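Local structure of DNA repair protein rad60 (Schizosaccharomyces pombe, 3GOE) at residues T11-S16 with D21-I26; L53-E58 with T69-E74; R38-T41 with S46-E49; R50-L53 with E58-D61. The protein acts in recombinational repair of DNA double-strand breaks and maintenance of chromosome structure; this piece is its SUMO-like domain. All coordinates share one frame; numbering follows the deposited sequence.

Contact 1 of 4, residues T11-S16 with D21-I26. With CA (calcium ion), chain B.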
loop_
_atom_site.group_PDB
_atom_site.type_symbol
_atom_site.label_atom_id
_atom_site.label_comp_id
_atom_site.label_asym_id
_atom_site.label_seq_id
_atom_site.Cartn_x
_atom_site.Cartn_y
_atom_site.Cartn_z
ATOM N N THR A 11 -1.083 -6.884 6.456
ATOM C CA THR A 11 0.314 -6.492 6.458
ATOM C C THR A 11 0.831 -6.516 5.015
ATOM O O THR A 11 0.625 -7.524 4.335
ATOM C CB THR A 11 1.150 -7.380 7.388
ATOM O OG1 THR A 11 0.585 -7.336 8.685
ATOM C CG2 THR A 11 2.604 -6.900 7.461
ATOM N N LEU A 12 1.518 -5.479 4.596
ATOM C CA LEU A 12 2.118 -5.375 3.273
ATOM C C LEU A 12 3.567 -4.983 3.408
ATOM O O LEU A 12 3.921 -4.143 4.230
ATOM C CB LEU A 12 1.386 -4.350 2.400
ATOM C CG LEU A 12 -0.038 -4.667 2.044
ATOM C CD1 LEU A 12 -0.700 -3.426 1.379
ATOM C CD2 LEU A 12 -0.213 -5.914 1.174
ATOM N N LEU A 13 4.412 -5.544 2.540
ATOM C CA LEU A 13 5.781 -5.122 2.401
ATOM C C LEU A 13 5.885 -4.185 1.208
ATOM O O LEU A 13 5.565 -4.562 0.086
ATOM C CB LEU A 13 6.691 -6.311 2.215
ATOM C CG LEU A 13 8.148 -6.008 1.897
ATOM C CD1 LEU A 13 8.808 -5.226 2.983
ATOM C CD2 LEU A 13 8.854 -7.322 1.630
ATOM N N LEU A 14 6.311 -2.957 1.467
ATOM C CA LEU A 14 6.546 -1.940 0.418
ATOM C C LEU A 14 8.058 -1.832 0.204
ATOM O O LEU A 14 8.782 -1.367 1.065
ATOM C CB LEU A 14 5.946 -0.601 0.792
ATOM C CG LEU A 14 4.477 -0.411 0.424
ATOM C CD1 LEU A 14 3.593 -1.481 1.029
ATOM C CD2 LEU A 14 3.984 0.969 0.724
ATOM N N ARG A 15 8.509 -2.283 -0.939
ATOM C CA ARG A 15 9.894 -2.244 -1.353
ATOM C C ARG A 15 10.110 -1.001 -2.226
ATOM O O ARG A 15 9.275 -0.696 -3.067
ATOM C CB ARG A 15 10.288 -3.475 -2.176
ATOM C CG ARG A 15 10.115 -4.853 -1.601
ATOM C CD ARG A 15 10.490 -5.991 -2.573
ATOM N NE ARG A 15 10.406 -7.331 -2.009
ATOM C CZ ARG A 15 11.374 -7.959 -1.372
ATOM N NH1 ARG A 15 11.200 -9.185 -0.911
ATOM N NH2 ARG A 15 12.590 -7.361 -1.166
ATOM N N SER A 16 11.212 -0.326 -2.050
ATOM C CA SER A 16 11.477 0.859 -2.822
ATOM C C SER A 16 12.955 0.904 -3.231
ATOM O O SER A 16 13.804 0.738 -2.333
ATOM C CB SER A 16 11.123 2.093 -2.029
ATOM O OG SER A 16 11.399 3.214 -2.876
ATOM N N ASP A 21 12.573 0.653 2.583
ATOM C CA ASP A 21 11.534 -0.347 2.496
ATOM C C ASP A 21 10.765 -0.279 3.789
ATOM O O ASP A 21 11.340 0.200 4.787
ATOM C CB ASP A 21 12.163 -1.724 2.297
ATOM C CG ASP A 21 12.918 -1.888 1.009
ATOM O OD1 ASP A 21 12.962 -0.986 0.157
ATOM O OD2 ASP A 21 13.487 -2.986 0.902
ATOM N N LEU A 22 9.511 -0.698 3.771
ATOM C CA LEU A 22 8.681 -0.614 4.958
ATOM C C LEU A 22 7.645 -1.736 4.976
ATOM O O LEU A 22 6.938 -1.898 4.013
ATOM C CB LEU A 22 7.998 0.746 4.972
ATOM C CG LEU A 22 7.135 1.034 6.200
ATOM C CD1 LEU A 22 8.017 1.200 7.414
ATOM C CD2 LEU A 22 6.217 2.250 6.025
ATOM N N ARG A 23 7.492 -2.376 6.089
ATOM C CA ARG A 23 6.423 -3.290 6.317
ATOM C C ARG A 23 5.284 -2.514 7.115
ATOM O O ARG A 23 5.576 -1.949 8.143
ATOM C CB ARG A 23 7.117 -4.483 6.940
ATOM C CG ARG A 23 6.412 -5.767 6.707
ATOM C CD ARG A 23 7.161 -6.755 7.676
ATOM N NE ARG A 23 8.085 -7.397 6.803
ATOM C CZ ARG A 23 7.561 -8.285 5.957
ATOM N NH1 ARG A 23 6.269 -8.592 5.959
ATOM N NH2 ARG A 23 8.370 -8.851 5.143
ATOM N N LEU A 24 4.075 -2.427 6.612
ATOM C CA LEU A 24 2.940 -1.657 7.166
ATOM C C LEU A 24 1.764 -2.551 7.409
ATOM O O LEU A 24 1.584 -3.487 6.658
ATOM C CB LEU A 24 2.416 -0.453 6.262
ATOM C CG LEU A 24 3.369 0.489 5.762
ATOM C CD1 LEU A 24 4.148 -0.119 4.595
ATOM C CD2 LEU A 24 2.552 1.653 5.264
ATOM N N SER A 25 0.968 -2.253 8.411
ATOM C CA SER A 25 -0.282 -2.967 8.643
ATOM C C SER A 25 -1.347 -1.896 8.447
ATOM O O SER A 25 -1.498 -0.943 9.199
ATOM C CB SER A 25 -0.311 -3.559 10.005
ATOM O OG SER A 25 0.088 -2.664 11.023
ATOM N N ILE A 26 -2.071 -2.023 7.347
ATOM C CA ILE A 26 -2.986 -0.949 7.041
ATOM C C ILE A 26 -4.422 -1.472 6.823
ATOM O O ILE A 26 -4.671 -2.627 6.500
ATOM C CB ILE A 26 -2.732 0.004 5.864
ATOM C CG1 ILE A 26 -2.820 -0.765 4.550
ATOM C CG2 ILE A 26 -1.469 0.810 6.105
ATOM C CD1 ILE A 26 -3.251 0.196 3.446
HETATM CA CA CA B . 14.897 0.178 -0.398
HETATM O O HOH W 1 13.380 -4.712 -1.360
HETATM O O HOH W 2 16.521 1.593 -0.574
HETATM O O HOH W 3 15.236 -1.257 -1.387
#
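Asp-21 reaches from just before strand 22-27 across to Ser-16 and fixes it there. Its CB lies 3.6 Å from Leu-14 O, beside the last strand pair. From CB the chain turns so that CG is anti to the carbonyl carbon (chi1 -64°), which swings the carboxylate toward Ser-16. OD1 accepts a nearly straight bond (168°) from Ser-16 N at 2.9 Å, the N-H arriving from above the carboxylate plane, and it binds the calcium ion at 2.3 Å. Ser-16 O also binds the metal at 2.3 Å, and with Ser-19 O from the connecting turn the ion pins both ends of that turn. OD2 takes a bond from water 1 at 2.8 Å, which accepts from Arg-15 NH2 at 2.8 Å; Arg-15 NE bonds to Gln-76 OE1 on strand 76-80. An acidic residue suits this place because one carboxylate can serve metal, amide and water together. Further along, paired backbone bonds join Leu-12 with Leu-24 and Leu-14 with Leu-22, making a regular antiparallel hairpin. On its buried face Leu-14 CD1 meets Leu-24 CD1 at 3.9 Å, the two side chains crossing at about a right angle. On the other face Arg-23 lays its CG 4.0 Å from Thr-11 CG2; Leu-13 CB lies over one face of its guanidinium, toward the rim, and Glu-74 meets its charge. Strand 76-80 runs along the far side of strand 9-16, and helix 32-43 covers the leucine face, with Leu-35 against Leu-12 and Tyr-39 against Ser-16.

Contact 2 of 4, residues L53-E58 with T69-E74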
loop_
_atom_site.group_PDB
_atom_site.type_symbol
_atom_site.label_atom_id
_atom_site.label_comp_id
_atom_site.label_asym_id
_atom_site.label_seq_id
_atom_site.Cartn_x
_atom_site.Cartn_y
_atom_site.Cartn_z
ATOM N N LEU A 53 2.347 2.720 -6.834
ATOM C CA LEU A 53 2.590 1.370 -6.360
ATOM C C LEU A 53 2.364 0.361 -7.459
ATOM O O LEU A 53 1.375 0.462 -8.163
ATOM C CB LEU A 53 1.707 0.980 -5.186
ATOM C CG LEU A 53 1.792 1.818 -3.947
ATOM C CD1 LEU A 53 0.898 1.266 -2.847
ATOM C CD2 LEU A 53 3.214 2.004 -3.431
ATOM N N GLU A 54 3.307 -0.542 -7.626
ATOM C CA GLU A 54 3.215 -1.641 -8.606
ATOM C C GLU A 54 3.058 -2.967 -7.876
ATOM O O GLU A 54 3.801 -3.230 -6.930
ATOM C CB GLU A 54 4.442 -1.656 -9.516
ATOM C CG GLU A 54 4.626 -2.705 -10.610
ATOM C CD GLU A 54 5.741 -2.168 -11.507
ATOM O OE1 GLU A 54 5.607 -1.083 -12.123
ATOM O OE2 GLU A 54 6.768 -2.887 -11.572
ATOM N N PHE A 55 2.115 -3.741 -8.348
ATOM C CA PHE A 55 1.814 -5.050 -7.770
ATOM C C PHE A 55 1.838 -6.049 -8.888
ATOM O O PHE A 55 1.062 -5.908 -9.823
ATOM C CB PHE A 55 0.479 -5.027 -7.069
ATOM C CG PHE A 55 0.046 -6.349 -6.479
ATOM C CD1 PHE A 55 0.862 -7.086 -5.639
ATOM C CD2 PHE A 55 -1.147 -6.892 -6.822
ATOM C CE1 PHE A 55 0.523 -8.326 -5.094
ATOM C CE2 PHE A 55 -1.599 -8.050 -6.271
ATOM C CZ PHE A 55 -0.778 -8.806 -5.440
ATOM N N GLU A 56 2.760 -7.015 -8.822
ATOM C CA GLU A 56 2.884 -8.013 -9.872
ATOM C C GLU A 56 2.991 -7.371 -11.225
ATOM O O GLU A 56 2.447 -7.795 -12.250
ATOM C CB GLU A 56 1.676 -8.976 -9.751
ATOM C CG GLU A 56 1.813 -9.694 -8.407
ATOM C CD GLU A 56 0.592 -10.482 -7.982
ATOM O OE1 GLU A 56 -0.576 -10.011 -8.011
ATOM O OE2 GLU A 56 0.896 -11.637 -7.581
ATOM N N GLY A 57 3.757 -6.285 -11.322
ATOM C CA GLY A 57 3.935 -5.851 -12.716
ATOM C C GLY A 57 2.829 -4.917 -13.146
ATOM O O GLY A 57 2.825 -4.483 -14.296
ATOM N N GLU A 58 1.877 -4.553 -12.299
ATOM C CA GLU A 58 0.758 -3.724 -12.662
ATOM C C GLU A 58 0.577 -2.499 -11.783
ATOM O O GLU A 58 0.773 -2.651 -10.580
ATOM C CB GLU A 58 -0.523 -4.605 -12.604
ATOM C CG GLU A 58 -0.231 -6.102 -12.668
ATOM C CD GLU A 58 -1.383 -7.044 -12.942
ATOM O OE1 GLU A 58 -2.506 -6.825 -12.410
ATOM O OE2 GLU A 58 -1.163 -8.025 -13.698
ATOM N N THR A 69 -8.696 -4.215 -4.601
ATOM C CA THR A 69 -7.584 -4.745 -5.339
ATOM C C THR A 69 -7.437 -6.230 -5.035
ATOM O O THR A 69 -8.154 -6.768 -4.202
ATOM C CB THR A 69 -6.276 -4.042 -5.001
ATOM O OG1 THR A 69 -5.813 -4.474 -3.734
ATOM C CG2 THR A 69 -6.402 -2.510 -4.986
ATOM N N GLU A 70 -6.448 -6.854 -5.673
ATOM C CA GLU A 70 -6.162 -8.252 -5.341
ATOM C C GLU A 70 -5.154 -8.451 -4.219
ATOM O O GLU A 70 -4.713 -9.578 -3.914
ATOM C CB GLU A 70 -5.693 -8.997 -6.613
ATOM C CG GLU A 70 -6.854 -8.987 -7.635
ATOM C CD GLU A 70 -6.557 -9.899 -8.797
ATOM O OE1 GLU A 70 -5.388 -10.338 -8.908
ATOM O OE2 GLU A 70 -7.520 -10.148 -9.572
ATOM N N LEU A 71 -4.749 -7.368 -3.563
ATOM C CA LEU A 71 -3.812 -7.481 -2.448
ATOM C C LEU A 71 -4.367 -8.342 -1.328
ATOM O O LEU A 71 -5.547 -8.269 -0.988
ATOM C CB LEU A 71 -3.487 -6.054 -1.926
ATOM C CG LEU A 71 -2.659 -5.163 -2.848
ATOM C CD1 LEU A 71 -2.656 -3.746 -2.307
ATOM C CD2 LEU A 71 -1.295 -5.726 -3.040
ATOM N N GLU A 72 -3.476 -9.130 -0.752
ATOM C CA GLU A 72 -3.811 -9.945 0.381
ATOM C C GLU A 72 -2.725 -9.785 1.466
ATOM O O GLU A 72 -1.638 -9.248 1.227
ATOM C CB GLU A 72 -3.899 -11.431 -0.002
ATOM C CG GLU A 72 -4.994 -11.699 -1.042
ATOM C CD GLU A 72 -4.793 -13.017 -1.766
ATOM O OE1 GLU A 72 -3.953 -13.851 -1.334
ATOM O OE2 GLU A 72 -5.459 -13.296 -2.787
ATOM N N ASP A 73 -3.039 -10.265 2.639
ATOM C CA ASP A 73 -2.110 -10.208 3.709
ATOM C C ASP A 73 -0.758 -10.839 3.357
ATOM O O ASP A 73 -0.697 -11.924 2.774
ATOM C CB ASP A 73 -2.751 -10.945 4.901
ATOM C CG ASP A 73 -1.928 -10.809 6.168
ATOM O OD1 ASP A 73 -1.550 -11.832 6.763
ATOM O OD2 ASP A 73 -1.654 -9.672 6.586
ATOM N N GLU A 74 0.323 -10.146 3.692
ATOM C CA GLU A 74 1.706 -10.515 3.470
ATOM C C GLU A 74 2.137 -10.363 2.011
ATOM O O GLU A 74 3.231 -10.797 1.665
ATOM C CB GLU A 74 2.057 -11.899 4.068
ATOM C CG GLU A 74 1.902 -11.907 5.578
ATOM C CD GLU A 74 2.872 -11.253 6.506
ATOM O OE1 GLU A 74 3.876 -10.634 6.065
ATOM O OE2 GLU A 74 2.693 -11.318 7.775
#
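The Phe-55 ring carries the methyl group CD2 of Leu-71 on one face and the carboxylate carbon of Glu-56 over the other. CD2 sits 3.6 Å from the ring centroid and only 8° off the normal, a well-centred CH-pi contact. The acid on the opposite side is offset toward the rim, its CD 3.3 Å above the plane. The backbone at Glu-70 comes up to the ring obliquely, its C 4.1 Å from Phe-55 CE2. Phe-55 holds CG anti to the backbone N (chi1 178°), which carries the ring toward Leu-71, and the two side chains point opposite ways where they overlap. Phe-55 also opens a type I' turn, the tight reversal of a two-residue beta hairpin, closed by Phe-55 N to Glu-58 O at 2.8 Å and Glu-58 N to Phe-55 O at 2.9 Å. Gly-57 suits the turn because at its particular backbone angles a CB would press on the carbonyl O of Glu-56. In this ubiquitin-like fold the loop runs back from the hairpin to strand 76-80, and Val-77 and Leu-60 close around Leu-71. Thr-69 OG1 accepts from Leu-71 N at 3.1 Å, an ST turn that sets the leucine backbone.

Contact 3 of 4, residues R38-T41 with S46-E49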
loop_
_atom_site.group_PDB
_atom_site.type_symbol
_atom_site.label_atom_id
_atom_site.label_comp_id
_atom_site.label_asym_id
_atom_site.label_seq_id
_atom_site.Cartn_x
_atom_site.Cartn_y
_atom_site.Cartn_z
ATOM N N ARG A 38 0.540 7.133 3.881
ATOM C CA ARG A 38 1.013 6.551 5.143
ATOM C C ARG A 38 2.459 6.081 5.004
ATOM O O ARG A 38 3.272 6.306 5.901
ATOM C CB ARG A 38 0.064 5.431 5.564
ATOM C CG ARG A 38 0.500 4.751 6.853
ATOM C CD ARG A 38 0.530 5.630 8.075
ATOM N NE ARG A 38 -0.738 6.238 8.439
ATOM C CZ ARG A 38 -1.703 5.637 9.129
ATOM N NH1 ARG A 38 -1.605 4.390 9.510
ATOM N NH2 ARG A 38 -2.840 6.300 9.444
ATOM N N TYR A 39 2.796 5.424 3.904
ATOM C CA TYR A 39 4.182 5.080 3.639
ATOM C C TYR A 39 5.078 6.323 3.759
ATOM O O TYR A 39 6.124 6.311 4.403
ATOM C CB TYR A 39 4.310 4.428 2.242
ATOM C CG TYR A 39 5.754 4.260 1.851
ATOM C CD1 TYR A 39 6.523 3.209 2.350
ATOM C CD2 TYR A 39 6.351 5.149 0.979
ATOM C CE1 TYR A 39 7.859 3.071 1.983
ATOM C CE2 TYR A 39 7.688 5.005 0.661
ATOM C CZ TYR A 39 8.441 3.975 1.148
ATOM O OH TYR A 39 9.778 3.892 0.818
ATOM N N CYS A 40 4.636 7.403 3.108
ATOM C CA CYS A 40 5.458 8.608 3.076
ATOM C C CYS A 40 5.642 9.202 4.464
ATOM O O CYS A 40 6.764 9.663 4.773
ATOM C CB CYS A 40 4.853 9.656 2.130
ATOM S SG CYS A 40 5.006 9.204 0.381
ATOM N N THR A 41 4.615 9.270 5.291
ATOM C CA THR A 41 4.814 9.801 6.640
ATOM C C THR A 41 5.654 8.828 7.475
ATOM O O THR A 41 6.410 9.318 8.361
ATOM C CB THR A 41 3.524 10.170 7.353
ATOM O OG1 THR A 41 2.600 9.097 7.449
ATOM C CG2 THR A 41 2.795 11.341 6.707
ATOM N N SER A 46 8.417 13.167 1.117
ATOM C CA SER A 46 7.294 13.996 0.784
ATOM C C SER A 46 6.294 13.282 -0.138
ATOM O O SER A 46 6.657 12.786 -1.194
ATOM C CB SER A 46 7.736 15.276 0.090
ATOM O OG SER A 46 8.454 16.082 0.932
ATOM N N PHE A 47 5.031 13.285 0.215
ATOM C CA PHE A 47 3.996 12.727 -0.633
ATOM C C PHE A 47 3.870 13.584 -1.887
ATOM O O PHE A 47 3.854 14.802 -1.842
ATOM C CB PHE A 47 2.666 12.680 0.105
ATOM C CG PHE A 47 1.530 12.216 -0.807
ATOM C CD1 PHE A 47 0.632 13.079 -1.357
ATOM C CD2 PHE A 47 1.457 10.867 -1.138
ATOM C CE1 PHE A 47 -0.325 12.665 -2.272
ATOM C CE2 PHE A 47 0.494 10.448 -2.046
ATOM C CZ PHE A 47 -0.395 11.328 -2.574
ATOM N N HIS A 48 3.708 12.910 -3.022
ATOM C CA HIS A 48 3.479 13.537 -4.306
ATOM C C HIS A 48 2.571 12.656 -5.135
ATOM O O HIS A 48 2.657 11.433 -5.039
ATOM C CB HIS A 48 4.866 13.663 -4.993
ATOM C CG HIS A 48 4.803 14.548 -6.192
ATOM N ND1 HIS A 48 4.428 14.211 -7.421
ATOM C CD2 HIS A 48 5.110 15.865 -6.347
ATOM C CE1 HIS A 48 4.389 15.154 -8.302
ATOM N NE2 HIS A 48 4.850 16.198 -7.661
ATOM N N GLU A 49 1.795 13.307 -6.012
ATOM C CA GLU A 49 0.844 12.623 -6.872
ATOM C C GLU A 49 1.428 11.615 -7.805
ATOM O O GLU A 49 0.788 10.733 -8.345
ATOM C CB GLU A 49 0.091 13.701 -7.739
ATOM C CG GLU A 49 0.920 14.569 -8.662
ATOM C CD GLU A 49 0.320 15.722 -9.475
ATOM O OE1 GLU A 49 -0.905 15.798 -9.367
ATOM O OE2 GLU A 49 1.149 16.451 -10.094
#
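The sulfur of Cys-40 packs against the returning chain: Ser-46 O stands 4.2 Å from SG, and Phe-47 CA 3.8 Å from it. Neither approach is a hydrogen bond. No polar bond joins the two segments, so the meeting is one of shape, between a large polarisable atom and the backbone that turns back past the helix. The torsion of Cys-40 explains the direction: SG is anti to its carbonyl carbon (chi1 -71°), which carries the sulfur out from the helix toward Phe-47. Its CB follows, 4.1 Å from Phe-47 N. The touching part of Phe-47 is therefore its main chain and CB, which lies 4.2 Å from SG, and the sulfur stands at the ring's edge, close to its plane, instead of over a face. With CG anti to the backbone N (chi1 175°), the ring is carried along the helix, where Lys-33, Ile-36 and Lys-37 receive it. A cysteine suits the spot: it is small enough for the chain to come close, and it can be buried because its weakly polar thiol makes little demand for a hydrogen-bond partner. Ile-45 and Ile-51 also touch it, so the sulfur lies among largely apolar neighbours. The contact thus lies on the link from the helix to strand 52-55 of the ubiquitin-like beta-grasp fold, in which a single helix packs across a mixed sheet and the chain returns past the end of the helix toward the sheet.

Contact 4 of 4, residues R50-L53 with E58-D61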
loop_
_atom_site.group_PDB
_atom_site.type_symbol
_atom_site.label_atom_id
_atom_site.label_comp_id
_atom_site.label_asym_id
_atom_site.label_seq_id
_atom_site.Cartn_x
_atom_site.Cartn_y
_atom_site.Cartn_z
ATOM N N ARG A 50 2.646 11.699 -8.149
ATOM C CA ARG A 50 3.394 10.889 -9.112
ATOM C C ARG A 50 3.955 9.628 -8.495
ATOM O O ARG A 50 4.369 8.741 -9.235
ATOM C CB ARG A 50 4.501 11.658 -9.902
ATOM C CG ARG A 50 3.955 12.650 -10.905
ATOM C CD ARG A 50 4.960 13.305 -11.835
ATOM N NE ARG A 50 4.386 14.138 -12.907
ATOM C CZ ARG A 50 5.032 14.553 -13.979
ATOM N NH1 ARG A 50 6.297 14.219 -14.119
ATOM N NH2 ARG A 50 4.352 15.303 -14.854
ATOM N N ILE A 51 3.938 9.481 -7.189
ATOM C CA ILE A 51 4.361 8.204 -6.600
ATOM C C ILE A 51 3.324 7.165 -6.965
ATOM O O ILE A 51 2.120 7.416 -6.882
ATOM C CB ILE A 51 4.492 8.301 -5.069
ATOM C CG1 ILE A 51 5.492 9.403 -4.658
ATOM C CG2 ILE A 51 4.850 6.933 -4.479
ATOM C CD1 ILE A 51 5.499 9.681 -3.146
ATOM N N ARG A 52 3.761 5.972 -7.376
ATOM C CA ARG A 52 2.904 4.884 -7.736
ATOM C C ARG A 52 3.316 3.609 -7.002
ATOM O O ARG A 52 4.467 3.441 -6.626
ATOM C CB ARG A 52 2.908 4.607 -9.247
ATOM C CG ARG A 52 2.408 5.698 -10.140
ATOM C CD ARG A 52 2.423 5.344 -11.619
ATOM N NE ARG A 52 3.758 4.893 -11.980
ATOM C CZ ARG A 52 4.615 5.440 -12.822
ATOM N NH1 ARG A 52 5.790 4.835 -12.978
ATOM N NH2 ARG A 52 4.368 6.545 -13.528
ATOM N N LEU A 53 2.347 2.720 -6.834
ATOM C CA LEU A 53 2.590 1.370 -6.360
ATOM C C LEU A 53 2.364 0.361 -7.459
ATOM O O LEU A 53 1.375 0.462 -8.163
ATOM C CB LEU A 53 1.707 0.980 -5.186
ATOM C CG LEU A 53 1.792 1.818 -3.947
ATOM C CD1 LEU A 53 0.898 1.266 -2.847
ATOM C CD2 LEU A 53 3.214 2.004 -3.431
ATOM N N GLU A 58 1.877 -4.553 -12.299
ATOM C CA GLU A 58 0.758 -3.724 -12.662
ATOM C C GLU A 58 0.577 -2.499 -11.783
ATOM O O GLU A 58 0.773 -2.651 -10.580
ATOM C CB GLU A 58 -0.523 -4.605 -12.604
ATOM C CG GLU A 58 -0.231 -6.102 -12.668
ATOM C CD GLU A 58 -1.383 -7.044 -12.942
ATOM O OE1 GLU A 58 -2.506 -6.825 -12.410
ATOM O OE2 GLU A 58 -1.163 -8.025 -13.698
ATOM N N TRP A 59 0.244 -1.317 -12.304
ATOM C CA TRP A 59 0.050 -0.144 -11.482
ATOM C C TRP A 59 -1.244 -0.243 -10.717
ATOM O O TRP A 59 -2.310 -0.477 -11.325
ATOM C CB TRP A 59 -0.010 1.185 -12.344
ATOM C CG TRP A 59 1.273 1.452 -13.024
ATOM C CD1 TRP A 59 1.327 1.656 -14.386
ATOM C CD2 TRP A 59 2.587 1.548 -12.484
ATOM N NE1 TRP A 59 2.626 1.871 -14.710
ATOM C CE2 TRP A 59 3.406 1.814 -13.570
ATOM C CE3 TRP A 59 3.179 1.450 -11.227
ATOM C CZ2 TRP A 59 4.779 1.976 -13.419
ATOM C CZ3 TRP A 59 4.526 1.605 -11.049
ATOM C CH2 TRP A 59 5.303 1.866 -12.173
ATOM N N LEU A 60 -1.214 -0.027 -9.403
ATOM C CA LEU A 60 -2.428 0.015 -8.613
ATOM C C LEU A 60 -3.089 1.371 -8.788
ATOM O O LEU A 60 -2.453 2.419 -8.772
ATOM C CB LEU A 60 -2.087 -0.243 -7.157
ATOM C CG LEU A 60 -1.587 -1.630 -6.821
ATOM C CD1 LEU A 60 -1.182 -1.724 -5.356
ATOM C CD2 LEU A 60 -2.606 -2.692 -7.092
ATOM N N ASP A 61 -4.438 1.365 -8.918
ATOM C CA ASP A 61 -5.200 2.584 -9.040
ATOM C C ASP A 61 -5.242 3.300 -7.707
ATOM O O ASP A 61 -5.751 2.742 -6.731
ATOM C CB ASP A 61 -6.599 2.254 -9.496
ATOM C CG ASP A 61 -7.531 3.424 -9.743
ATOM O OD1 ASP A 61 -7.281 4.513 -9.235
ATOM O OD2 ASP A 61 -8.545 3.203 -10.438
HETATM O O HOH W 4 -0.347 3.645 -7.337
#
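Arg-52 lies over one face of the Trp-59 indole, in the hairpin of strands 52-55 and 58-59 at the edge of the ubiquitin-like beta-grasp sheet. Its CZ is 3.8 Å from the centroid of the six-membered ring, a cation-pi contact. The guanidinium plane is not flat on the indole but tilted 53° to it, so the group leans on the ring through NE and NH1. Nearer the backbone, CD adds a CH-pi contact 4.0 Å from the same centroid, and CB sits above the rim of the ring, near CE3 and CZ3. A bend at chi3 (-53°) folds the chain back over the ring. Arginine suits the place because its long aliphatic stem can cover the ring while the charged end stays at the surface; tryptophan offers a broad face that fits an exposed strand position. Glu-54, the next but one along the strand, also touches the indole. Below this pair the backbones are joined by Leu-60 N to Leu-53 O, 2.9 Å and almost straight at 176°. Leu-53 O also lies in plane at the edge of the Trp-59 ring, so the carbonyl borders the indole while it binds the amide. On the inner side Leu-53 CB meets Leu-60 CD1 at 4.0 Å; Leu-53 packs against Leu-35 and Ile-36 of helix 32-43, and Leu-60 against Leu-71. The complementary backbone bond of the pair is not direct: a water takes its place, accepting from Leu-53 N at 2.9 Å and donating to Leu-60 O at 2.8 Å.

Overall arrangement
The four contacts trace the domain in sequence: contact 1 is the first hairpin, contact 3 the turn back from the helix, contact 4 the second hairpin, and contact 2 ties that hairpin to the loop leading into strand 76-80. Contacts 1, 2 and 4 share one mixed sheet, with strand 76-80 between the two hairpins; contacts 1 and 4 lie about 15 Å apart by their centres. Contacts 2 and 4 share Leu-53 and Glu-58. Contacts 3 and 2 lie on opposite sides of the chain's centre, their own centres about 18 Å apart. Together they join the parts of the ubiquitin-like fold, consistent with the domain's likeness to SUMO.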